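Local coordinates for PrgZ (Enterococcus faecalis, PDB 4FAJ), which acts as a membrane-anchored extracellular pheromone receptor that binds peptide and probably serves peptide uptake, as in other family 5 solute-binding proteins, at residues L87-E92 with Y555-M560; G93-D98 with P103-A108. All coordinates share one frame; numbering follows the deposited sequence.

Contact 1: residues L87-E92 with Y555-M560; sequences LANVME and YDYKKM
Asn89, near the C-terminal end of helix 81-90, reaches across to the backbone of 555-560 and carries nearly all of this contact. With CG placed anti to its own carbonyl carbon (chi1 -73°), the Asn89 amide lies between the helix and the end of strand 555-556 with the turn after it, and uses both its polar atoms. OD1 accepts the backbone N of Tyr557 at 2.8 Å in a nearly straight bond (170° at the hydrogen). ND2 donates to Tyr555 O at 3.0 Å, meeting that carbonyl from above its plane, and also bonds Thr85 O one helical turn back. Held on two sides, the amide crosses the Tyr557 side chain at about a right angle, its plane 29° from that of the ring, and Asn89 CG comes within 3.5 Å of Tyr557 CD2. A water 3.0 Å from Asn89 OD1 also lies within hydrogen-bonding distance of Asp556 OD1, the oxygen that accepts Lys558 N at 3.0 Å to close an Asx turn. Farther on, Glu92 extends fully and meets Lys558 through a second water, 2.7 Å from Glu92 OE2 and 2.9 Å from Lys558 NZ. Lys558 NZ also bonds Asp263, a zinc ligand. The chemistry is thus that of a side-chain amide bridging a helix end to a strand end and the turn that follows: its bonds to main-chain atoms fix the amide's rotation, and the buried carboxylate and ammonium groups, linked by water, would probably stabilise each other's charge.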
loop_
_atom_site.group_PDB
_atom_site.type_symbol
_atom_site.label_atom_id
_atom_site.label_comp_id
_atom_site.label_asym_id
_atom_site.label_seq_id
_atom_site.Cartn_x
_atom_site.Cartn_y
_atom_site.Cartn_z
ATOM N N LEU A 87 -12.415 1.390 -0.487
ATOM C CA LEU A 87 -12.633 2.530 -1.390
ATOM C C LEU A 87 -12.648 2.094 -2.862
ATOM O O LEU A 87 -13.426 2.637 -3.658
ATOM C CB LEU A 87 -11.606 3.655 -1.147
ATOM C CG LEU A 87 -11.795 4.527 0.095
ATOM C CD1 LEU A 87 -10.665 5.585 0.199
ATOM C CD2 LEU A 87 -13.148 5.205 0.139
ATOM N N ALA A 88 -11.827 1.108 -3.231
ATOM C CA ALA A 88 -11.839 0.581 -4.603
ATOM C C ALA A 88 -13.188 -0.063 -4.964
ATOM O O ALA A 88 -13.526 -0.185 -6.139
ATOM C CB ALA A 88 -10.684 -0.408 -4.821
ATOM N N ASN A 89 -13.967 -0.418 -3.946
ATOM C CA ASN A 89 -15.257 -1.095 -4.126
ATOM C C ASN A 89 -16.516 -0.239 -3.846
ATOM O O ASN A 89 -17.581 -0.504 -4.433
ATOM C CB ASN A 89 -15.259 -2.376 -3.304
ATOM C CG ASN A 89 -14.386 -3.443 -3.913
ATOM O OD1 ASN A 89 -14.775 -4.089 -4.886
ATOM N ND2 ASN A 89 -13.198 -3.644 -3.348
ATOM N N VAL A 90 -16.404 0.780 -2.988
ATOM C CA VAL A 90 -17.506 1.728 -2.797
ATOM C C VAL A 90 -17.330 3.024 -3.591
ATOM O O VAL A 90 -18.283 3.784 -3.747
ATOM C CB VAL A 90 -17.840 1.997 -1.285
ATOM C CG1 VAL A 90 -18.223 0.687 -0.583
ATOM C CG2 VAL A 90 -16.684 2.713 -0.565
ATOM N N MET A 91 -16.132 3.252 -4.134
ATOM C CA MET A 91 -15.870 4.386 -5.005
ATOM C C MET A 91 -15.272 3.903 -6.334
ATOM O O MET A 91 -15.074 2.699 -6.544
ATOM C CB MET A 91 -14.937 5.400 -4.326
ATOM C CG MET A 91 -15.540 6.055 -3.103
ATOM S SD MET A 91 -14.637 7.501 -2.559
ATOM C CE MET A 91 -15.174 8.755 -3.735
ATOM N N GLU A 92 -15.034 4.847 -7.236
ATOM C CA GLU A 92 -14.465 4.566 -8.556
ATOM C C GLU A 92 -13.740 5.803 -9.069
ATOM O O GLU A 92 -14.123 6.929 -8.754
ATOM C CB GLU A 92 -15.577 4.182 -9.537
ATOM C CG GLU A 92 -15.072 3.768 -10.911
ATOM C CD GLU A 92 -16.180 3.322 -11.823
ATOM O OE1 GLU A 92 -17.044 4.160 -12.190
ATOM O OE2 GLU A 92 -16.175 2.130 -12.183
ATOM N N TYR A 555 -8.425 -6.308 -3.968
ATOM C CA TYR A 555 -9.630 -7.016 -4.433
ATOM C C TYR A 555 -10.613 -6.088 -5.125
ATOM O O TYR A 555 -10.847 -4.974 -4.664
ATOM C CB TYR A 555 -10.336 -7.736 -3.273
ATOM C CG TYR A 555 -9.539 -8.879 -2.687
ATOM C CD1 TYR A 555 -9.374 -10.062 -3.395
ATOM C CD2 TYR A 555 -8.936 -8.775 -1.432
ATOM C CE1 TYR A 555 -8.638 -11.114 -2.884
ATOM C CE2 TYR A 555 -8.198 -9.842 -0.896
ATOM C CZ TYR A 555 -8.055 -11.003 -1.640
ATOM O OH TYR A 555 -7.343 -12.078 -1.159
ATOM N N ASP A 556 -11.173 -6.565 -6.237
ATOM C CA ASP A 556 -12.279 -5.908 -6.918
ATOM C C ASP A 556 -13.451 -6.888 -6.980
ATOM O O ASP A 556 -13.395 -7.916 -7.667
ATOM C CB ASP A 556 -11.870 -5.469 -8.327
ATOM C CG ASP A 556 -12.948 -4.644 -9.026
ATOM O OD1 ASP A 556 -14.042 -4.468 -8.451
ATOM O OD2 ASP A 556 -12.684 -4.150 -10.144
ATOM N N TYR A 557 -14.499 -6.565 -6.236
ATOM C CA TYR A 557 -15.673 -7.423 -6.119
ATOM C C TYR A 557 -16.804 -7.047 -7.089
ATOM O O TYR A 557 -17.890 -7.623 -7.029
ATOM C CB TYR A 557 -16.201 -7.341 -4.693
ATOM C CG TYR A 557 -15.167 -7.663 -3.636
ATOM C CD1 TYR A 557 -14.584 -8.913 -3.570
ATOM C CD2 TYR A 557 -14.789 -6.713 -2.685
ATOM C CE1 TYR A 557 -13.640 -9.220 -2.586
ATOM C CE2 TYR A 557 -13.859 -7.006 -1.714
ATOM C CZ TYR A 557 -13.293 -8.269 -1.658
ATOM O OH TYR A 557 -12.362 -8.562 -0.686
ATOM N N LYS A 558 -16.549 -6.088 -7.979
ATOM C CA LYS A 558 -17.583 -5.543 -8.854
ATOM C C LYS A 558 -18.420 -6.631 -9.544
ATOM O O LYS A 558 -19.643 -6.564 -9.547
ATOM C CB LYS A 558 -16.963 -4.626 -9.918
ATOM C CG LYS A 558 -17.956 -4.144 -10.993
ATOM C CD LYS A 558 -17.314 -3.101 -11.921
ATOM C CE LYS A 558 -18.180 -2.849 -13.132
ATOM N NZ LYS A 558 -17.512 -1.946 -14.103
ATOM N N LYS A 559 -17.750 -7.612 -10.137
ATOM C CA LYS A 559 -18.421 -8.630 -10.939
ATOM C C LYS A 559 -18.550 -9.960 -10.187
ATOM O O LYS A 559 -18.909 -10.984 -10.776
ATOM C CB LYS A 559 -17.693 -8.821 -12.272
ATOM C CG LYS A 559 -17.781 -7.618 -13.207
ATOM C CD LYS A 559 -17.163 -7.942 -14.579
ATOM C CE LYS A 559 -16.836 -6.685 -15.403
ATOM N NZ LYS A 559 -17.846 -6.397 -16.468
ATOM N N MET A 560 -18.295 -9.930 -8.879
ATOM C CA MET A 560 -18.427 -11.108 -8.018
ATOM C C MET A 560 -19.833 -11.699 -8.108
ATOM O O MET A 560 -20.810 -10.957 -8.204
ATOM C CB MET A 560 -18.129 -10.715 -6.566
ATOM C CG MET A 560 -18.260 -11.816 -5.525
ATOM S SD MET A 560 -17.821 -11.185 -3.886
ATOM C CE MET A 560 -18.041 -12.663 -2.904
HETATM O O HOH W 1 -15.772 -2.531 -7.310
HETATM O O HOH W 2 -15.574 0.190 -13.960
#

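Contact 2: residues G93-D98 with P103-A108; sequences GLYRLD and PQPAIA
Tyr95 and Pro103 meet CB to CB at 3.9 Å on one side of a small antiparallel hairpin, strands 95-97 and 103-105. Arg96 and Gln104 form the hydrogen-bonded pair, Arg96 N to Gln104 O and Gln104 N to Arg96 O, both 2.9 Å. The Tyr95 ring swings back along the partner segment, since CG stands anti to the carbonyl carbon (chi1 -56°). Gln104 O lies at the ring edge, Pro105 CA beside CD1, and the methyl of Ala108 comes up to 3.6 Å from CZ. That small methyl fits between the ring and the main chain of Leu94, with Leu94 O just 3.2 Å from Ala108 CB. Beyond the strands, 106-108 curls around this carbonyl: Leu94 O takes both Ala106 N and Ala108 N, the latter on a lone pair at 3.0 Å. Gly93 O accepts Ile107 N at 3.1 Å, and Ile107 CG1 lies alongside the same oxygen, while Ala106 CB packs on it too and on Arg96 CB. At the other end Leu97 CD2 rests against the Pro103 ring, and Gln104, bent at chi2, brings NE2 to 3.1 Å from Asp98 OD2, above the carboxylate plane. Asp98 OD1 is taken by the backbone N atoms of Lys100 and Gln102 in the connecting turn. The hairpin is packed on several elements: Leu94 and Ile107 lie on Phe142 of helix 139-150, Tyr95 and Ala108 on Ile123 of strand 120-124, and Pro103 touches helix 202-205.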
loop_
_atom_site.group_PDB
_atom_site.type_symbol
_atom_site.label_atom_id
_atom_site.label_comp_id
_atom_site.label_asym_id
_atom_site.label_seq_id
_atom_site.Cartn_x
_atom_site.Cartn_y
_atom_site.Cartn_z
ATOM N N GLY A 93 -12.678 5.582 -9.835
ATOM C CA GLY A 93 -11.899 6.656 -10.436
ATOM C C GLY A 93 -12.005 6.662 -11.952
ATOM O O GLY A 93 -12.864 5.986 -12.542
ATOM N N LEU A 94 -11.142 7.439 -12.585
ATOM C CA LEU A 94 -11.163 7.562 -14.040
ATOM C C LEU A 94 -10.895 6.222 -14.729
ATOM O O LEU A 94 -11.512 5.918 -15.762
ATOM C CB LEU A 94 -10.155 8.602 -14.508
ATOM C CG LEU A 94 -10.501 10.052 -14.146
ATOM C CD1 LEU A 94 -9.319 10.963 -14.416
ATOM C CD2 LEU A 94 -11.737 10.532 -14.902
ATOM N N TYR A 95 -9.958 5.459 -14.156
ATOM C CA TYR A 95 -9.572 4.138 -14.651
ATOM C C TYR A 95 -9.611 3.102 -13.513
ATOM O O TYR A 95 -9.543 3.444 -12.320
ATOM C CB TYR A 95 -8.179 4.192 -15.327
ATOM C CG TYR A 95 -8.161 5.206 -16.427
ATOM C CD1 TYR A 95 -8.595 4.873 -17.704
ATOM C CD2 TYR A 95 -7.821 6.533 -16.174
ATOM C CE1 TYR A 95 -8.649 5.813 -18.701
ATOM C CE2 TYR A 95 -7.874 7.485 -17.177
ATOM C CZ TYR A 95 -8.287 7.121 -18.432
ATOM O OH TYR A 95 -8.363 8.045 -19.433
ATOM N N ARG A 96 -9.766 1.843 -13.914
ATOM C CA ARG A 96 -9.852 0.688 -13.019
ATOM C C ARG A 96 -8.994 -0.424 -13.632
ATOM O O ARG A 96 -9.077 -0.674 -14.842
ATOM C CB ARG A 96 -11.303 0.217 -12.917
ATOM C CG ARG A 96 -11.531 -0.989 -11.988
ATOM C CD ARG A 96 -12.880 -1.622 -12.244
ATOM N NE ARG A 96 -14.006 -0.767 -11.845
ATOM C CZ ARG A 96 -14.478 -0.639 -10.602
ATOM N NH1 ARG A 96 -13.932 -1.302 -9.581
ATOM N NH2 ARG A 96 -15.516 0.159 -10.376
ATOM N N LEU A 97 -8.180 -1.085 -12.806
ATOM C CA LEU A 97 -7.311 -2.155 -13.299
ATOM C C LEU A 97 -8.092 -3.367 -13.772
ATOM O O LEU A 97 -9.088 -3.778 -13.153
ATOM C CB LEU A 97 -6.288 -2.584 -12.233
ATOM C CG LEU A 97 -5.280 -1.539 -11.761
ATOM C CD1 LEU A 97 -4.195 -2.250 -10.935
ATOM C CD2 LEU A 97 -4.653 -0.707 -12.899
ATOM N N ASP A 98 -7.651 -3.930 -14.890
ATOM C CA ASP A 98 -8.211 -5.175 -15.395
ATOM C C ASP A 98 -7.447 -6.370 -14.823
ATOM O O ASP A 98 -6.537 -6.207 -14.014
ATOM C CB ASP A 98 -8.225 -5.200 -16.939
ATOM C CG ASP A 98 -6.828 -5.191 -17.566
ATOM O OD1 ASP A 98 -5.823 -5.454 -16.859
ATOM O OD2 ASP A 98 -6.747 -4.905 -18.787
ATOM N N PRO A 103 -4.661 -0.315 -16.569
ATOM C CA PRO A 103 -5.775 0.622 -16.403
ATOM C C PRO A 103 -6.716 0.591 -17.605
ATOM O O PRO A 103 -6.261 0.662 -18.750
ATOM C CB PRO A 103 -5.089 1.988 -16.241
ATOM C CG PRO A 103 -3.720 1.833 -16.813
ATOM C CD PRO A 103 -3.363 0.363 -16.710
ATOM N N GLN A 104 -8.007 0.424 -17.331
ATOM C CA GLN A 104 -9.052 0.456 -18.354
ATOM C C GLN A 104 -10.077 1.532 -17.974
ATOM O O GLN A 104 -10.242 1.829 -16.781
ATOM C CB GLN A 104 -9.732 -0.918 -18.465
ATOM C CG GLN A 104 -8.815 -2.046 -18.914
ATOM C CD GLN A 104 -8.234 -1.823 -20.306
ATOM O OE1 GLN A 104 -8.838 -1.153 -21.148
ATOM N NE2 GLN A 104 -7.056 -2.374 -20.546
ATOM N N PRO A 105 -10.753 2.139 -18.976
ATOM C CA PRO A 105 -11.713 3.231 -18.724
ATOM C C PRO A 105 -12.840 2.863 -17.748
ATOM O O PRO A 105 -13.514 1.847 -17.930
ATOM C CB PRO A 105 -12.282 3.523 -20.120
ATOM C CG PRO A 105 -11.170 3.204 -21.037
ATOM C CD PRO A 105 -10.462 2.007 -20.418
ATOM N N ALA A 106 -12.991 3.662 -16.696
ATOM C CA ALA A 106 -14.030 3.450 -15.684
ATOM C C ALA A 106 -14.964 4.664 -15.747
ATOM O O ALA A 106 -15.902 4.660 -16.536
ATOM C CB ALA A 106 -13.413 3.252 -14.304
ATOM N N ILE A 107 -14.682 5.722 -14.989
ATOM C CA ILE A 107 -15.418 6.987 -15.158
ATOM C C ILE A 107 -15.041 7.673 -16.481
ATOM O O ILE A 107 -15.881 8.304 -17.112
ATOM C CB ILE A 107 -15.205 7.948 -13.959
ATOM C CG1 ILE A 107 -15.865 7.366 -12.704
ATOM C CG2 ILE A 107 -15.789 9.350 -14.241
ATOM C CD1 ILE A 107 -15.480 8.069 -11.430
ATOM N N ALA A 108 -13.771 7.565 -16.875
ATOM C CA ALA A 108 -13.314 8.034 -18.179
ATOM C C ALA A 108 -13.964 7.212 -19.303
ATOM O O ALA A 108 -14.131 5.997 -19.175
ATOM C CB ALA A 108 -11.782 7.948 -18.270
#

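Contacts 1 and 2 follow each other directly along 87-98, their centres about 12 Å apart; the chain leaves helix 81-90 after Val90, passes Met91 and Glu92 and enters the hairpin of contact 2. Arg96 is the main tie: its NH1 lies 3.2 Å from Asp556 OD2 and its NH2 pairs with Glu92 OE2, salt bridges joining the hairpin to the C-terminal segment and to the loop after helix 81-90. Packing adds to this, the Ile107 CD1 methyl lying 3.2 Å from the backbone Glu92 O. The zinc ion bound by Asp263 and Asp266 lies nearer contact 1, about 4 Å from the Lys558 side chain and about 8 Å from that of Arg96, putting the charged network beside the metal site.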